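Local coordinates for protein S-adenosylmethionine decarboxylase proenzyme (Aquifex aeolicus, PDB 2III) that probably decarboxylates S-adenosylmethionine to S-adenosylmethioninamine, the propylamine donor for spermidine synthesis, using a pyruvoyl group made by self-cleavage of its proenzyme, at residues Ile68-Trp71 with Leu76-Val79; Leu30-Val35 with Ser45-Phe50; Tyr96-Thr99 with Arg105-Lys108. One frame throughout, in Å; residues are numbered along the deposited sequence.

Contact 1: Ile68-Trp71 with Leu76-Val79; sequences IHTW and LATV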
loop_
_atom_site.group_PDB
_atom_site.type_symbol
_atom_site.label_atom_id
_atom_site.label_comp_id
_atom_site.label_asym_id
_atom_site.label_seq_id
_atom_site.Cartn_x
_atom_site.Cartn_y
_atom_site.Cartn_z
ATOM N N ILE A 68 4.560 -4.239 -4.097
ATOM C CA ILE A 68 5.883 -4.769 -3.802
ATOM C C ILE A 68 6.955 -3.818 -4.321
ATOM O O ILE A 68 6.888 -3.330 -5.448
ATOM C CB ILE A 68 6.120 -6.161 -4.420
ATOM C CG1 ILE A 68 7.509 -6.663 -4.007
ATOM C CG2 ILE A 68 5.993 -6.091 -5.923
ATOM C CD1 ILE A 68 7.806 -8.107 -4.380
ATOM N N HIS A 69 7.933 -3.552 -3.467
ATOM C CA HIS A 69 9.051 -2.677 -3.787
ATOM C C HIS A 69 10.272 -3.546 -3.489
ATOM O O HIS A 69 10.289 -4.274 -2.489
ATOM C CB HIS A 69 8.996 -1.440 -2.886
ATOM C CG HIS A 69 7.718 -0.658 -3.009
ATOM N ND1 HIS A 69 7.390 0.066 -4.136
ATOM C CD2 HIS A 69 6.689 -0.486 -2.143
ATOM C CE1 HIS A 69 6.216 0.651 -3.960
ATOM N NE2 HIS A 69 5.771 0.333 -2.757
ATOM N N THR A 70 11.287 -3.500 -4.347
ATOM C CA THR A 70 12.451 -4.352 -4.126
ATOM C C THR A 70 13.818 -3.688 -4.215
ATOM O O THR A 70 13.989 -2.657 -4.861
ATOM C CB THR A 70 12.446 -5.547 -5.097
ATOM O OG1 THR A 70 12.841 -5.105 -6.401
ATOM C CG2 THR A 70 11.054 -6.152 -5.182
ATOM N N TRP A 71 14.785 -4.322 -3.557
ATOM C CA TRP A 71 16.166 -3.861 -3.501
ATOM C C TRP A 71 17.046 -5.091 -3.617
ATOM O O TRP A 71 17.383 -5.723 -2.614
ATOM C CB TRP A 71 16.453 -3.174 -2.163
ATOM C CG TRP A 71 15.767 -1.856 -1.985
ATOM C CD1 TRP A 71 16.298 -0.622 -2.218
ATOM C CD2 TRP A 71 14.420 -1.641 -1.536
ATOM N NE1 TRP A 71 15.366 0.352 -1.939
ATOM C CE2 TRP A 71 14.207 -0.244 -1.521
ATOM C CE3 TRP A 71 13.375 -2.492 -1.144
ATOM C CZ2 TRP A 71 12.984 0.326 -1.128
ATOM C CZ3 TRP A 71 12.160 -1.926 -0.752
ATOM C CH2 TRP A 71 11.978 -0.526 -0.750
ATOM N N LEU A 76 16.178 -7.731 -0.401
ATOM C CA LEU A 76 14.954 -7.294 0.251
ATOM C C LEU A 76 13.791 -6.928 -0.650
ATOM O O LEU A 76 13.963 -6.316 -1.712
ATOM C CB LEU A 76 15.265 -6.093 1.147
ATOM C CG LEU A 76 14.055 -5.335 1.704
ATOM C CD1 LEU A 76 13.422 -6.150 2.812
ATOM C CD2 LEU A 76 14.488 -3.966 2.215
ATOM N N ALA A 77 12.599 -7.294 -0.183
ATOM C CA ALA A 77 11.351 -6.992 -0.872
ATOM C C ALA A 77 10.310 -6.636 0.191
ATOM O O ALA A 77 10.136 -7.362 1.165
ATOM C CB ALA A 77 10.883 -8.204 -1.686
ATOM N N THR A 78 9.634 -5.507 0.014
ATOM C CA THR A 78 8.604 -5.094 0.951
ATOM C C THR A 78 7.267 -5.302 0.257
ATOM O O THR A 78 6.994 -4.714 -0.798
ATOM C CB THR A 78 8.797 -3.624 1.373
ATOM O OG1 THR A 78 8.989 -2.801 0.213
ATOM C CG2 THR A 78 10.014 -3.514 2.288
ATOM N N VAL A 79 6.442 -6.150 0.863
ATOM C CA VAL A 79 5.150 -6.530 0.301
ATOM C C VAL A 79 3.900 -6.111 1.082
ATOM O O VAL A 79 3.886 -6.116 2.309
ATOM C CB VAL A 79 5.091 -8.060 0.141
ATOM C CG1 VAL A 79 3.859 -8.450 -0.664
ATOM C CG2 VAL A 79 6.385 -8.571 -0.516
#
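His69 and Thr78 face each other as a hydrogen-bonded antiparallel pair, and Trp71 with Leu76 repeats the pattern two residues on. In the first pair His69 N reaches Thr78 O at 3.1 Å, and Thr78 N returns to His69 O at 2.9 Å. In the second, the bond from Trp71 N to Leu76 O is the shorter at 2.8 Å, and Leu76 N returns to Trp71 O. The CA of Ile68 adds a CA-H...O contact to Thr78 O.

The side chains divide between the two faces of the sheet. Where the helices pack, the extended Ile68 lies alongside Val79, its CG1 4.1 Å from Val79 CG2, and its CD1 also meets the methyl of Ala77; Thr70 CG2 touches that same methyl. On the other face Leu76 CD2 lies 3.8 Å from CE3 of Trp71. Thr78 OG1, set between its backbone N and carbonyl carbon (chi1 49°), comes in the plane of the indole to its edge, 3.4 Å from Trp71 CZ3, and sits equally near CB of His69.

The polar ends on this second face look to the other subunit of the dimer: Thr78 OG1 bonds to Tyr82 OH and His69 NE2 to His65 ND1, both of the second subunit, while Thr56 of the same chain holds His69 ND1 and thereby helps to fix the imidazole. His69 is the predicted proton acceptor for self-processing, carried here on a β-hairpin in the antiparallel sheet of the two-layer α/β sandwich.

Contact 2: Leu30-Val35 with Ser45-Phe50; sequences LLEGAV and SHYYQF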
loop_
_atom_site.group_PDB
_atom_site.type_symbol
_atom_site.label_atom_id
_atom_site.label_comp_id
_atom_site.label_asym_id
_atom_site.label_seq_id
_atom_site.Cartn_x
_atom_site.Cartn_y
_atom_site.Cartn_z
ATOM N N LEU A 30 5.403 -12.798 -10.518
ATOM C CA LEU A 30 5.118 -13.019 -9.109
ATOM C C LEU A 30 3.711 -12.570 -8.703
ATOM O O LEU A 30 2.929 -13.360 -8.171
ATOM C CB LEU A 30 6.152 -12.276 -8.258
ATOM C CG LEU A 30 6.037 -12.400 -6.738
ATOM C CD1 LEU A 30 6.488 -13.792 -6.321
ATOM C CD2 LEU A 30 6.899 -11.341 -6.063
ATOM N N LEU A 31 3.397 -11.300 -8.947
ATOM C CA LEU A 31 2.090 -10.757 -8.582
ATOM C C LEU A 31 0.941 -11.336 -9.412
ATOM O O LEU A 31 -0.179 -11.479 -8.910
ATOM C CB LEU A 31 2.095 -9.220 -8.683
ATOM C CG LEU A 31 3.030 -8.431 -7.754
ATOM C CD1 LEU A 31 2.630 -6.964 -7.767
ATOM C CD2 LEU A 31 2.946 -8.968 -6.337
ATOM N N GLU A 32 1.198 -11.653 -10.680
ATOM C CA GLU A 32 0.150 -12.248 -11.508
ATOM C C GLU A 32 -0.137 -13.609 -10.895
ATOM O O GLU A 32 -1.285 -14.053 -10.829
ATOM C CB GLU A 32 0.619 -12.458 -12.954
ATOM C CG GLU A 32 0.848 -11.199 -13.767
ATOM C CD GLU A 32 1.159 -11.504 -15.228
ATOM O OE1 GLU A 32 1.959 -12.431 -15.496
ATOM O OE2 GLU A 32 0.610 -10.808 -16.112
ATOM N N GLY A 33 0.927 -14.264 -10.444
ATOM C CA GLY A 33 0.791 -15.575 -9.846
ATOM C C GLY A 33 0.061 -15.533 -8.519
ATOM O O GLY A 33 -0.682 -16.465 -8.189
ATOM N N ALA A 34 0.274 -14.461 -7.754
ATOM C CA ALA A 34 -0.375 -14.335 -6.459
ATOM C C ALA A 34 -1.872 -14.137 -6.664
ATOM O O ALA A 34 -2.693 -14.828 -6.061
ATOM C CB ALA A 34 0.218 -13.161 -5.681
ATOM N N VAL A 35 -2.212 -13.191 -7.534
ATOM C CA VAL A 35 -3.597 -12.876 -7.842
ATOM C C VAL A 35 -4.388 -14.112 -8.253
ATOM O O VAL A 35 -5.481 -14.345 -7.737
ATOM C CB VAL A 35 -3.682 -11.813 -8.963
ATOM C CG1 VAL A 35 -5.108 -11.698 -9.485
ATOM C CG2 VAL A 35 -3.213 -10.467 -8.427
ATOM N N SER A 45 -2.928 -3.253 -13.171
ATOM C CA SER A 45 -1.633 -3.494 -12.552
ATOM C C SER A 45 -0.586 -2.584 -13.188
ATOM O O SER A 45 -0.590 -2.362 -14.402
ATOM C CB SER A 45 -1.230 -4.966 -12.713
ATOM O OG SER A 45 -1.011 -5.300 -14.073
ATOM N N HIS A 46 0.314 -2.060 -12.362
ATOM C CA HIS A 46 1.344 -1.153 -12.846
ATOM C C HIS A 46 2.707 -1.463 -12.261
ATOM O O HIS A 46 2.847 -1.663 -11.051
ATOM C CB HIS A 46 0.924 0.280 -12.534
ATOM C CG HIS A 46 -0.506 0.548 -12.876
ATOM N ND1 HIS A 46 -1.535 0.316 -11.989
ATOM C CD2 HIS A 46 -1.089 0.888 -14.049
ATOM C CE1 HIS A 46 -2.691 0.499 -12.601
ATOM N NE2 HIS A 46 -2.448 0.844 -13.853
ATOM N N TYR A 47 3.705 -1.502 -13.141
ATOM C CA TYR A 47 5.069 -1.812 -12.752
ATOM C C TYR A 47 6.070 -0.759 -13.170
ATOM O O TYR A 47 5.841 0.001 -14.110
ATOM C CB TYR A 47 5.482 -3.149 -13.352
ATOM C CG TYR A 47 4.534 -4.264 -13.003
ATOM C CD1 TYR A 47 3.337 -4.436 -13.701
ATOM C CD2 TYR A 47 4.814 -5.128 -11.945
ATOM C CE1 TYR A 47 2.438 -5.446 -13.352
ATOM C CE2 TYR A 47 3.927 -6.136 -11.585
ATOM C CZ TYR A 47 2.743 -6.291 -12.289
ATOM O OH TYR A 47 1.868 -7.288 -11.920
ATOM N N TYR A 48 7.189 -0.716 -12.459
ATOM C CA TYR A 48 8.241 0.231 -12.777
ATOM C C TYR A 48 9.614 -0.390 -12.546
ATOM O O TYR A 48 9.861 -1.006 -11.516
ATOM C CB TYR A 48 8.108 1.498 -11.937
ATOM C CG TYR A 48 9.042 2.585 -12.409
ATOM C CD1 TYR A 48 8.810 3.254 -13.611
ATOM C CD2 TYR A 48 10.186 2.914 -11.679
ATOM C CE1 TYR A 48 9.697 4.225 -14.077
ATOM C CE2 TYR A 48 11.079 3.885 -12.138
ATOM C CZ TYR A 48 10.827 4.534 -13.337
ATOM O OH TYR A 48 11.705 5.485 -13.795
ATOM N N GLN A 49 10.500 -0.223 -13.520
ATOM C CA GLN A 49 11.857 -0.753 -13.444
ATOM C C GLN A 49 12.799 0.339 -12.961
ATOM O O GLN A 49 12.851 1.423 -13.541
ATOM C CB GLN A 49 12.301 -1.245 -14.827
ATOM C CG GLN A 49 13.729 -1.773 -14.907
ATOM C CD GLN A 49 13.964 -2.984 -14.026
ATOM O OE1 GLN A 49 14.646 -2.901 -13.002
ATOM N NE2 GLN A 49 13.393 -4.121 -14.416
ATOM N N PHE A 50 13.530 0.064 -11.886
ATOM C CA PHE A 50 14.486 1.033 -11.363
ATOM C C PHE A 50 15.877 0.648 -11.838
ATOM O O PHE A 50 16.134 -0.515 -12.154
ATOM C CB PHE A 50 14.466 1.051 -9.829
ATOM C CG PHE A 50 13.242 1.706 -9.247
ATOM C CD1 PHE A 50 13.058 3.082 -9.353
ATOM C CD2 PHE A 50 12.262 0.947 -8.610
ATOM C CE1 PHE A 50 11.907 3.695 -8.840
ATOM C CE2 PHE A 50 11.104 1.553 -8.094
ATOM C CZ PHE A 50 10.932 2.929 -8.210
#
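Tyr47 extends from strand 42-49 to helix 24-37 and meets Leu31 with its far end. From CB, which leaves the strand toward the helix, chi1 of -55° sets CG beside the backbone N and opposite the carbonyl carbon, a torsion that turns the ring toward the helix. Of the ring carbons, CE2 comes 4.1 Å from CD1 of Leu31, a methyl that approaches obliquely. At the tip, the hydroxyl oxygen passes on to the beginning of the leucine side chain: Tyr47 OH lies 3.8 Å from Leu31 CB, and Glu32 CG brushes it at 4.4 Å. The two side chains therefore overlap head to tail, the end of the leucine beside the ring and the end of the tyrosine beside the leucine's root.

This is a slight apolar contact, burying 96 Å² in all, with no hydrogen bond across it. The hydroxyl is nevertheless buried by it and finds no polar partner in the model. Val24, Ile27 and Arg28 of the same helix also touch the Tyr47 side chain. Leu31 in turn reaches over the sheet, packing on Val59 of strand 55-61, on Ile66 and Ile68 of strand 65-71, and on Ile97 of helix 87-101. The side chain of Glu32 comes within about 3 Å of a bound calcium ion.

Strand 42-49 is the outermost strand at one end of the sheet within the chain, and Tyr47 ties it to the helical layer: helix-on-sheet packing at the margin of a two-layer α/β sandwich.

Contact 3: Tyr96-Thr99 with Arg105-Lys108; sequences YIIT and RIDK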
loop_
_atom_site.group_PDB
_atom_site.type_symbol
_atom_site.label_atom_id
_atom_site.label_comp_id
_atom_site.label_asym_id
_atom_site.label_seq_id
_atom_site.Cartn_x
_atom_site.Cartn_y
_atom_site.Cartn_z
ATOM N N TYR A 96 1.605 -17.207 -1.115
ATOM C CA TYR A 96 2.133 -17.470 -2.444
ATOM C C TYR A 96 3.396 -16.639 -2.669
ATOM O O TYR A 96 4.459 -17.177 -2.968
ATOM C CB TYR A 96 1.090 -17.126 -3.519
ATOM C CG TYR A 96 1.597 -17.354 -4.925
ATOM C CD1 TYR A 96 1.641 -18.637 -5.476
ATOM C CD2 TYR A 96 2.088 -16.296 -5.686
ATOM C CE1 TYR A 96 2.164 -18.859 -6.751
ATOM C CE2 TYR A 96 2.613 -16.505 -6.958
ATOM C CZ TYR A 96 2.647 -17.787 -7.485
ATOM O OH TYR A 96 3.158 -17.990 -8.746
ATOM N N ILE A 97 3.271 -15.321 -2.522
ATOM C CA ILE A 97 4.402 -14.423 -2.711
ATOM C C ILE A 97 5.614 -14.855 -1.879
ATOM O O ILE A 97 6.730 -14.935 -2.388
ATOM C CB ILE A 97 3.997 -12.964 -2.365
ATOM C CG1 ILE A 97 3.039 -12.436 -3.440
ATOM C CG2 ILE A 97 5.238 -12.082 -2.243
ATOM C CD1 ILE A 97 2.425 -11.085 -3.140
ATOM N N ILE A 98 5.400 -15.148 -0.602
ATOM C CA ILE A 98 6.498 -15.570 0.258
ATOM C C ILE A 98 7.155 -16.873 -0.214
ATOM O O ILE A 98 8.385 -16.964 -0.276
ATOM C CB ILE A 98 6.031 -15.734 1.727
ATOM C CG1 ILE A 98 5.718 -14.359 2.322
ATOM C CG2 ILE A 98 7.119 -16.419 2.564
ATOM C CD1 ILE A 98 5.190 -14.408 3.740
ATOM N N THR A 99 6.355 -17.881 -0.550
ATOM C CA THR A 99 6.929 -19.148 -1.000
ATOM C C THR A 99 7.692 -18.987 -2.299
ATOM O O THR A 99 8.708 -19.644 -2.505
ATOM C CB THR A 99 5.868 -20.241 -1.221
ATOM O OG1 THR A 99 4.958 -19.820 -2.242
ATOM C CG2 THR A 99 5.112 -20.527 0.067
ATOM N N ARG A 105 14.540 -14.606 6.244
ATOM C CA ARG A 105 14.014 -13.949 7.439
ATOM C C ARG A 105 12.832 -13.077 7.064
ATOM O O ARG A 105 12.799 -12.459 5.987
ATOM C CB ARG A 105 15.080 -13.081 8.119
ATOM C CG ARG A 105 15.939 -13.840 9.099
ATOM C CD ARG A 105 17.114 -13.014 9.607
ATOM N NE ARG A 105 18.131 -13.919 10.136
ATOM C CZ ARG A 105 17.949 -14.714 11.187
ATOM N NH1 ARG A 105 16.795 -14.707 11.841
ATOM N NH2 ARG A 105 18.904 -15.559 11.551
ATOM N N ILE A 106 11.871 -13.001 7.971
ATOM C CA ILE A 106 10.668 -12.229 7.716
ATOM C C ILE A 106 10.189 -11.405 8.906
ATOM O O ILE A 106 10.362 -11.788 10.063
ATOM C CB ILE A 106 9.507 -13.181 7.305
ATOM C CG1 ILE A 106 9.896 -13.957 6.050
ATOM C CG2 ILE A 106 8.233 -12.395 7.068
ATOM C CD1 ILE A 106 9.016 -15.164 5.786
ATOM N N ASP A 107 9.605 -10.255 8.602
ATOM C CA ASP A 107 9.006 -9.415 9.623
ATOM C C ASP A 107 7.634 -9.128 9.036
ATOM O O ASP A 107 7.512 -8.501 7.981
ATOM C CB ASP A 107 9.769 -8.110 9.847
ATOM C CG ASP A 107 9.211 -7.325 11.027
ATOM O OD1 ASP A 107 9.054 -7.939 12.112
ATOM O OD2 ASP A 107 8.922 -6.114 10.875
ATOM N N LYS A 108 6.600 -9.606 9.711
ATOM C CA LYS A 108 5.247 -9.441 9.217
ATOM C C LYS A 108 4.319 -8.827 10.248
ATOM O O LYS A 108 4.565 -8.915 11.455
ATOM C CB LYS A 108 4.713 -10.807 8.791
ATOM C CG LYS A 108 3.300 -10.793 8.264
ATOM C CD LYS A 108 2.737 -12.204 8.168
ATOM C CE LYS A 108 3.534 -13.072 7.212
ATOM N NZ LYS A 108 2.938 -14.432 7.112
#
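Chi1 of -70° in Ile98 puts CG2 anti to the backbone N, facing the strand, while chi1 of -59° in Ile106 sets CG1 beside its backbone N and sends CD1 to meet it. The pair joins helix 87-101 to strand 105-116, the edge strand on the far side of the sheet from strand 42-49, in the two-layer α/β sandwich.

Ile98 and Ile106 reach toward each other tip to tip, with Ile98 CG2 3.9 Å from Ile106 CD1. The helix residue's other branch is used separately: its CD1 runs up to Lys108, whose chain starts out extended and then bends at chi3 (-62°), bringing its end to the isoleucine methyl at a slant. The contact lies at the surface and has no hydrogen bond across it, the segments burying 112 Å² together. On the sheet, Ile106 also packs on Leu13 and Lys108 on Ile9, both of the neighbouring strand 3-14. The lysine contributes to the contact through its aliphatic end as well as its ammonium nitrogen: CE and NZ of Lys108 each lie 4.1 Å from CD1 of Ile98.

How the contacts relate
Along the chain the contacts follow in series, contact 2, then contact 1, then contact 3, and all reach one antiparallel sheet. Contact 1 lies within it, between the inner strands 65-71 and 76-84, and its centre is about 11 Å from the centre of each of the others, which are about 16 Å apart. Contacts 2 and 3 attach helices 24-37 and 87-101 to the two outermost strands of the chain. Ile68 packs on Leu30, Val79 on Ile97, and Ala34 on Ile97, giving a continuous core between the layers. Contacts 1 and 2 also touch the second subunit, whereas contact 3 does not.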